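Local coordinates for protein VP5 (Halorubrum pleomorphic virus 2, PDB 6QGI) that is an envelope protein of a pleomorphic virus of haloarchaea and probably drives fusion of the viral and host membranes, at residues A[318-330]-A[454-466]. Residues are numbered along the deposited sequence; the frame is centred on the assembly and turned at random.
Sequences FALTDASDGPLES and GEEVTATSFDSSE
Leu328 O is gripped twice by Thr460. Thr460 N donates to Leu328 O at 3.0 Å, nearly end-on to the carbonyl but bent at the hydrogen (135°). Thr460 OG1 donates to Leu328 O at 2.9 Å, in the carbonyl plane and on a lone pair. A chi1 of 56° sets OG1 between the backbone N and carbonyl carbon of Thr460, turned to the Leu328 backbone. Further along, Ser330 N donates to Thr458 O at 2.9 Å in a nearly straight bond (168°), from above the carbonyl plane. Glu329 and Ala459 lie between these bonds as a single beta bridge. The apolar half centres on Phe462. Its ring inserts between 318-320 and the returning chain at Leu328. Leu320 CD1 lies over one face in a CH-pi contact, 3.7 Å from the ring centroid. At the ring edge Phe318 CB meets CE1 of Phe462 at 3.7 Å, and Leu328 CD1 approaches CZ more loosely. Leu328 CD1 also covers the centre of one face of the Phe318 ring. The contact thus ties the end of strand 312-320 and the loop after it to the chain that leads from strand 443-450 to helix 476-496. Strand 343-355 packs against Phe318 and Leu320, while Leu448 of strand 443-450 touches Thr460 and Ser330.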
ATOM      1  N   PHE A 318      -3.674  13.568  -7.978  1.00 29.40           N
ATOM      2  CA  PHE A 318      -4.491  12.363  -7.936  1.00 28.00           C
ATOM      3  C   PHE A 318      -4.098  11.314  -8.965  1.00 30.76           C
ATOM      4  O   PHE A 318      -3.639  11.619 -10.072  1.00 30.02           O
ATOM      5  CB  PHE A 318      -5.970  12.700  -8.161  1.00 30.17           C
ATOM      6  CG  PHE A 318      -6.702  13.313  -6.998  1.00 31.73           C
ATOM      7  CD1 PHE A 318      -7.114  12.533  -5.925  1.00 33.97           C
ATOM      8  CD2 PHE A 318      -7.056  14.657  -7.012  1.00 34.58           C
ATOM      9  CE1 PHE A 318      -7.831  13.096  -4.867  1.00 35.01           C
ATOM     10  CE2 PHE A 318      -7.773  15.217  -5.957  1.00 37.55           C
ATOM     11  CZ  PHE A 318      -8.155  14.433  -4.892  1.00 34.94           C
ATOM     12  N   ALA A 319      -4.344  10.063  -8.576  1.00 26.48           N
ATOM     13  CA  ALA A 319      -4.185   8.859  -9.369  1.00 26.04           C
ATOM     14  C   ALA A 319      -5.404   7.998  -9.112  1.00 30.66           C
ATOM     15  O   ALA A 319      -5.816   7.846  -7.956  1.00 30.46           O
ATOM     16  CB  ALA A 319      -2.903   8.131  -8.992  1.00 26.11           C
ATOM     17  N   LEU A 320      -6.041   7.519 -10.180  1.00 27.22           N
ATOM     18  CA  LEU A 320      -7.224   6.679 -10.052  1.00 26.82           C
ATOM     19  C   LEU A 320      -6.993   5.371 -10.758  1.00 29.93           C
ATOM     20  O   LEU A 320      -6.545   5.389 -11.905  1.00 29.97           O
ATOM     21  CB  LEU A 320      -8.460   7.378 -10.653  1.00 27.88           C
ATOM     22  CG  LEU A 320      -9.040   8.624  -9.966  1.00 33.41           C
ATOM     23  CD1 LEU A 320     -10.329   9.011 -10.620  1.00 34.48           C
ATOM     24  CD2 LEU A 320      -9.387   8.370  -8.524  1.00 34.14           C
ATOM     25  N   THR A 321      -7.295   4.237 -10.090  1.00 25.02           N
ATOM     26  CA  THR A 321      -7.172   2.908 -10.705  1.00 24.31           C
ATOM     27  C   THR A 321      -8.268   2.784 -11.773  1.00 28.94           C
ATOM     28  O   THR A 321      -8.044   2.212 -12.842  1.00 28.89           O
ATOM     29  CB  THR A 321      -7.263   1.788  -9.662  1.00 32.89           C
ATOM     30  OG1 THR A 321      -8.557   1.816  -9.077  1.00 34.81           O
ATOM     31  CG2 THR A 321      -6.192   1.879  -8.588  1.00 30.88           C
ATOM     32  N   ASP A 322      -9.444   3.358 -11.472  1.00 25.57           N
ATOM     33  CA  ASP A 322     -10.605   3.394 -12.345  1.00 26.18           C
ATOM     34  C   ASP A 322     -11.048   4.850 -12.528  1.00 31.29           C
ATOM     35  O   ASP A 322     -11.711   5.412 -11.650  1.00 31.09           O
ATOM     36  CB  ASP A 322     -11.733   2.529 -11.750  1.00 27.61           C
ATOM     37  CG  ASP A 322     -12.860   2.184 -12.698  1.00 37.17           C
ATOM     38  OD1 ASP A 322     -12.916   2.775 -13.801  1.00 38.38           O
ATOM     39  OD2 ASP A 322     -13.682   1.317 -12.345  1.00 42.44           O
ATOM     40  N   ALA A 323     -10.677   5.460 -13.674  1.00 28.13           N
ATOM     41  CA  ALA A 323     -10.999   6.855 -13.992  1.00 29.07           C
ATOM     42  C   ALA A 323     -12.518   7.096 -14.110  1.00 35.28           C
ATOM     43  O   ALA A 323     -12.941   8.242 -14.273  1.00 35.39           O
ATOM     44  CB  ALA A 323     -10.293   7.272 -15.267  1.00 30.30           C
ATOM     45  N   SER A 324     -13.329   6.009 -14.005  1.00 33.62           N
ATOM     46  CA  SER A 324     -14.801   5.996 -14.022  1.00 34.46           C
ATOM     47  C   SER A 324     -15.342   6.687 -12.779  1.00 39.04           C
ATOM     48  O   SER A 324     -16.427   7.266 -12.807  1.00 40.08           O
ATOM     49  CB  SER A 324     -15.315   4.565 -14.099  1.00 37.73           C
ATOM     50  OG  SER A 324     -16.728   4.503 -14.150  1.00 49.02           O
ATOM     51  N   ASP A 325     -14.567   6.639 -11.686  1.00 35.00           N
ATOM     52  CA  ASP A 325     -14.849   7.335 -10.430  1.00 34.91           C
ATOM     53  C   ASP A 325     -14.722   8.829 -10.689  1.00 40.73           C
ATOM     54  O   ASP A 325     -15.509   9.624 -10.167  1.00 41.40           O
ATOM     55  CB  ASP A 325     -13.879   6.869  -9.334  1.00 35.21           C
ATOM     56  CG  ASP A 325     -13.847   5.369  -9.087  1.00 42.78           C
ATOM     57  OD1 ASP A 325     -14.727   4.662  -9.607  1.00 43.30           O
ATOM     58  OD2 ASP A 325     -12.940   4.906  -8.370  1.00 48.79           O
ATOM     59  N   GLY A 326     -13.764   9.176 -11.545  1.00 37.50           N
ATOM     60  CA  GLY A 326     -13.525  10.540 -11.979  1.00 38.18           C
ATOM     61  C   GLY A 326     -14.481  10.981 -13.073  1.00 43.30           C
ATOM     62  O   GLY A 326     -15.320  10.200 -13.530  1.00 43.18           O
ATOM     63  N   PRO A 327     -14.377  12.244 -13.522  1.00 40.67           N
ATOM     64  CA  PRO A 327     -13.408  13.254 -13.082  1.00 40.45           C
ATOM     65  C   PRO A 327     -13.798  13.931 -11.772  1.00 42.92           C
ATOM     66  O   PRO A 327     -14.930  14.381 -11.610  1.00 43.64           O
ATOM     67  CB  PRO A 327     -13.397  14.253 -14.246  1.00 43.69           C
ATOM     68  CG  PRO A 327     -14.774  14.175 -14.823  1.00 49.14           C
ATOM     69  CD  PRO A 327     -15.244  12.754 -14.601  1.00 43.51           C
ATOM     70  N   LEU A 328     -12.852  13.970 -10.833  1.00 37.26           N
ATOM     71  CA  LEU A 328     -12.996  14.631  -9.539  1.00 36.66           C
ATOM     72  C   LEU A 328     -13.132  16.127  -9.786  1.00 40.35           C
ATOM     73  O   LEU A 328     -12.484  16.653 -10.694  1.00 40.35           O
ATOM     74  CB  LEU A 328     -11.797  14.302  -8.635  1.00 35.58           C
ATOM     75  CG  LEU A 328     -11.465  12.816  -8.468  1.00 38.63           C
ATOM     76  CD1 LEU A 328     -10.290  12.621  -7.563  1.00 38.09           C
ATOM     77  CD2 LEU A 328     -12.661  12.030  -7.942  1.00 39.68           C
ATOM     78  N   GLU A 329     -14.024  16.793  -9.044  1.00 36.60           N
ATOM     79  CA  GLU A 329     -14.337  18.205  -9.252  1.00 37.64           C
ATOM     80  C   GLU A 329     -14.058  19.068  -8.016  1.00 41.10           C
ATOM     81  O   GLU A 329     -14.180  18.594  -6.882  1.00 39.59           O
ATOM     82  CB  GLU A 329     -15.815  18.355  -9.671  1.00 39.84           C
ATOM     83  CG  GLU A 329     -16.175  17.583 -10.939  1.00 49.14           C
ATOM     84  CD  GLU A 329     -17.629  17.212 -11.179  1.00 70.33           C
ATOM     85  OE1 GLU A 329     -18.479  17.443 -10.288  1.00 62.34           O
ATOM     86  OE2 GLU A 329     -17.911  16.667 -12.269  1.00 65.57           O
ATOM     87  N   SER A 330     -13.710  20.349  -8.251  1.00 38.71           N
ATOM     88  CA  SER A 330     -13.416  21.347  -7.217  1.00 38.98           C
ATOM     89  C   SER A 330     -14.681  21.697  -6.429  1.00 43.01           C
ATOM     90  O   SER A 330     -15.751  21.868  -7.020  1.00 43.44           O
ATOM     91  CB  SER A 330     -12.823  22.603  -7.848  1.00 43.84           C
ATOM     92  OG  SER A 330     -12.276  23.476  -6.875  1.00 53.25           O
ATOM     93  N   GLY A 454      -1.140  27.853 -14.178  1.00 57.48           N
ATOM     94  CA  GLY A 454      -1.324  28.468 -12.868  1.00 57.22           C
ATOM     95  C   GLY A 454      -2.758  28.868 -12.584  1.00 60.79           C
ATOM     96  O   GLY A 454      -3.019  29.525 -11.572  1.00 60.95           O
ATOM     97  N   GLU A 455      -3.701  28.477 -13.467  1.00 56.82           N
ATOM     98  CA  GLU A 455      -5.112  28.842 -13.335  1.00 57.06           C
ATOM     99  C   GLU A 455      -5.886  27.853 -12.448  1.00 58.30           C
ATOM    100  O   GLU A 455      -5.510  26.684 -12.325  1.00 56.17           O
ATOM    101  CB  GLU A 455      -5.790  29.008 -14.713  1.00 59.62           C
ATOM    102  CG  GLU A 455      -6.016  27.731 -15.514  1.00 70.38           C
ATOM    103  CD  GLU A 455      -6.371  27.923 -16.979  1.00 94.46           C
ATOM    104  OE1 GLU A 455      -7.264  28.748 -17.283  1.00 87.31           O
ATOM    105  OE2 GLU A 455      -5.764  27.228 -17.826  1.00 90.32           O
ATOM    106  N   GLU A 456      -6.966  28.357 -11.824  1.00 54.58           N
ATOM    107  CA  GLU A 456      -7.856  27.608 -10.943  1.00 52.51           C
ATOM    108  C   GLU A 456      -8.954  26.952 -11.788  1.00 55.06           C
ATOM    109  O   GLU A 456      -9.892  27.623 -12.227  1.00 56.12           O
ATOM    110  CB  GLU A 456      -8.440  28.538  -9.864  1.00 54.84           C
ATOM    111  CG  GLU A 456      -9.009  27.815  -8.657  1.00 65.28           C
ATOM    112  CD  GLU A 456      -9.470  28.726  -7.537  1.00 91.19           C
ATOM    113  OE1 GLU A 456      -8.613  29.413  -6.933  1.00 87.14           O
ATOM    114  OE2 GLU A 456     -10.688  28.736  -7.248  1.00 87.78           O
ATOM    115  N   VAL A 457      -8.803  25.645 -12.046  1.00 49.08           N
ATOM    116  CA  VAL A 457      -9.739  24.856 -12.854  1.00 48.01           C
ATOM    117  C   VAL A 457     -10.820  24.218 -11.952  1.00 50.30           C
ATOM    118  O   VAL A 457     -10.676  24.219 -10.729  1.00 49.06           O
ATOM    119  CB  VAL A 457      -9.013  23.808 -13.741  1.00 50.54           C
ATOM    120  CG1 VAL A 457      -8.097  24.490 -14.753  1.00 51.60           C
ATOM    121  CG2 VAL A 457      -8.239  22.794 -12.903  1.00 48.30           C
ATOM    122  N   THR A 458     -11.894  23.679 -12.560  1.00 46.60           N
ATOM    123  CA  THR A 458     -13.027  23.091 -11.836  1.00 45.51           C
ATOM    124  C   THR A 458     -13.089  21.555 -11.899  1.00 47.12           C
ATOM    125  O   THR A 458     -13.830  20.957 -11.116  1.00 45.65           O
ATOM    126  CB  THR A 458     -14.345  23.665 -12.371  1.00 54.34           C
ATOM    127  OG1 THR A 458     -14.433  23.427 -13.777  1.00 52.45           O
ATOM    128  CG2 THR A 458     -14.498  25.145 -12.069  1.00 55.77           C
ATOM    129  N   ALA A 459     -12.336  20.920 -12.814  1.00 43.06           N
ATOM    130  CA  ALA A 459     -12.358  19.463 -12.963  1.00 41.39           C
ATOM    131  C   ALA A 459     -10.967  18.872 -13.209  1.00 44.83           C
ATOM    132  O   ALA A 459     -10.038  19.586 -13.600  1.00 45.11           O
ATOM    133  CB  ALA A 459     -13.292  19.074 -14.103  1.00 42.60           C
ATOM    134  N   THR A 460     -10.841  17.551 -12.982  1.00 40.21           N
ATOM    135  CA  THR A 460      -9.612  16.784 -13.189  1.00 39.06           C
ATOM    136  C   THR A 460      -9.667  16.022 -14.523  1.00 42.71           C
ATOM    137  O   THR A 460     -10.753  15.752 -15.037  1.00 41.99           O
ATOM    138  CB  THR A 460      -9.369  15.804 -12.022  1.00 46.42           C
ATOM    139  OG1 THR A 460     -10.499  14.948 -11.867  1.00 47.26           O
ATOM    140  CG2 THR A 460      -9.030  16.500 -10.714  1.00 44.34           C
ATOM    141  N   SER A 461      -8.488  15.685 -15.079  1.00 39.50           N
ATOM    142  CA  SER A 461      -8.326  14.923 -16.321  1.00 39.23           C
ATOM    143  C   SER A 461      -7.247  13.864 -16.105  1.00 42.53           C
ATOM    144  O   SER A 461      -6.074  14.202 -15.913  1.00 42.33           O
ATOM    145  CB  SER A 461      -7.987  15.842 -17.493  1.00 43.57           C
ATOM    146  OG  SER A 461      -7.741  15.111 -18.683  1.00 50.93           O
ATOM    147  N   PHE A 462      -7.656  12.584 -16.097  1.00 38.21           N
ATOM    148  CA  PHE A 462      -6.764  11.449 -15.864  1.00 36.62           C
ATOM    149  C   PHE A 462      -6.209  10.903 -17.179  1.00 41.11           C
ATOM    150  O   PHE A 462      -6.950  10.705 -18.142  1.00 41.40           O
ATOM    151  CB  PHE A 462      -7.474  10.349 -15.042  1.00 36.99           C
ATOM    152  CG  PHE A 462      -7.744  10.798 -13.623  1.00 37.81           C
ATOM    153  CD1 PHE A 462      -6.760  10.702 -12.648  1.00 39.96           C
ATOM    154  CD2 PHE A 462      -8.960  11.376 -13.279  1.00 40.37           C
ATOM    155  CE1 PHE A 462      -6.989  11.171 -11.355  1.00 40.59           C
ATOM    156  CE2 PHE A 462      -9.186  11.854 -11.986  1.00 42.84           C
ATOM    157  CZ  PHE A 462      -8.196  11.753 -11.034  1.00 40.13           C
ATOM    158  N   ASP A 463      -4.885  10.707 -17.213  1.00 37.27           N
ATOM    159  CA  ASP A 463      -4.153  10.208 -18.371  1.00 36.98           C
ATOM    160  C   ASP A 463      -3.469   8.878 -18.083  1.00 38.18           C
ATOM    161  O   ASP A 463      -2.917   8.660 -17.002  1.00 36.62           O
ATOM    162  CB  ASP A 463      -3.093  11.229 -18.833  1.00 40.10           C
ATOM    163  CG  ASP A 463      -3.621  12.472 -19.529  1.00 56.61           C
ATOM    164  OD1 ASP A 463      -4.620  12.359 -20.282  1.00 58.32           O
ATOM    165  OD2 ASP A 463      -3.013  13.551 -19.353  1.00 65.17           O
ATOM    166  N   SER A 464      -3.496   8.005 -19.084  1.00 34.05           N
ATOM    167  CA  SER A 464      -2.852   6.701 -19.097  1.00 32.79           C
ATOM    168  C   SER A 464      -2.593   6.310 -20.543  1.00 36.28           C
ATOM    169  O   SER A 464      -3.259   6.822 -21.447  1.00 37.43           O
ATOM    170  CB  SER A 464      -3.701   5.649 -18.375  1.00 35.41           C
ATOM    171  OG  SER A 464      -4.797   5.176 -19.143  1.00 42.37           O
ATOM    172  N   SER A 465      -1.613   5.432 -20.768  1.00 31.49           N
ATOM    173  CA  SER A 465      -1.313   4.907 -22.097  1.00 31.31           C
ATOM    174  C   SER A 465      -2.359   3.861 -22.448  1.00 35.50           C
ATOM    175  O   SER A 465      -2.991   3.304 -21.545  1.00 34.66           O
ATOM    176  CB  SER A 465       0.091   4.309 -22.137  1.00 33.23           C
ATOM    177  OG  SER A 465       1.078   5.299 -21.901  1.00 39.65           O
ATOM    178  N   GLU A 466      -2.569   3.613 -23.747  1.00 33.62           N
ATOM    179  CA  GLU A 466      -3.537   2.624 -24.219  1.00 33.43           C
ATOM    180  C   GLU A 466      -3.190   1.252 -23.627  1.00 36.69           C
ATOM    181  O   GLU A 466      -2.036   0.835 -23.702  1.00 36.42           O
ATOM    182  CB  GLU A 466      -3.556   2.582 -25.746  1.00 35.80           C
ATOM    183  CG  GLU A 466      -4.672   1.727 -26.317  1.00 48.03           C
ATOM    184  CD  GLU A 466      -4.792   1.773 -27.826  1.00 69.32           C
ATOM    185  OE1 GLU A 466      -4.933   2.884 -28.385  1.00 54.66           O
ATOM    186  OE2 GLU A 466      -4.761   0.688 -28.451  1.00 68.28           O
TER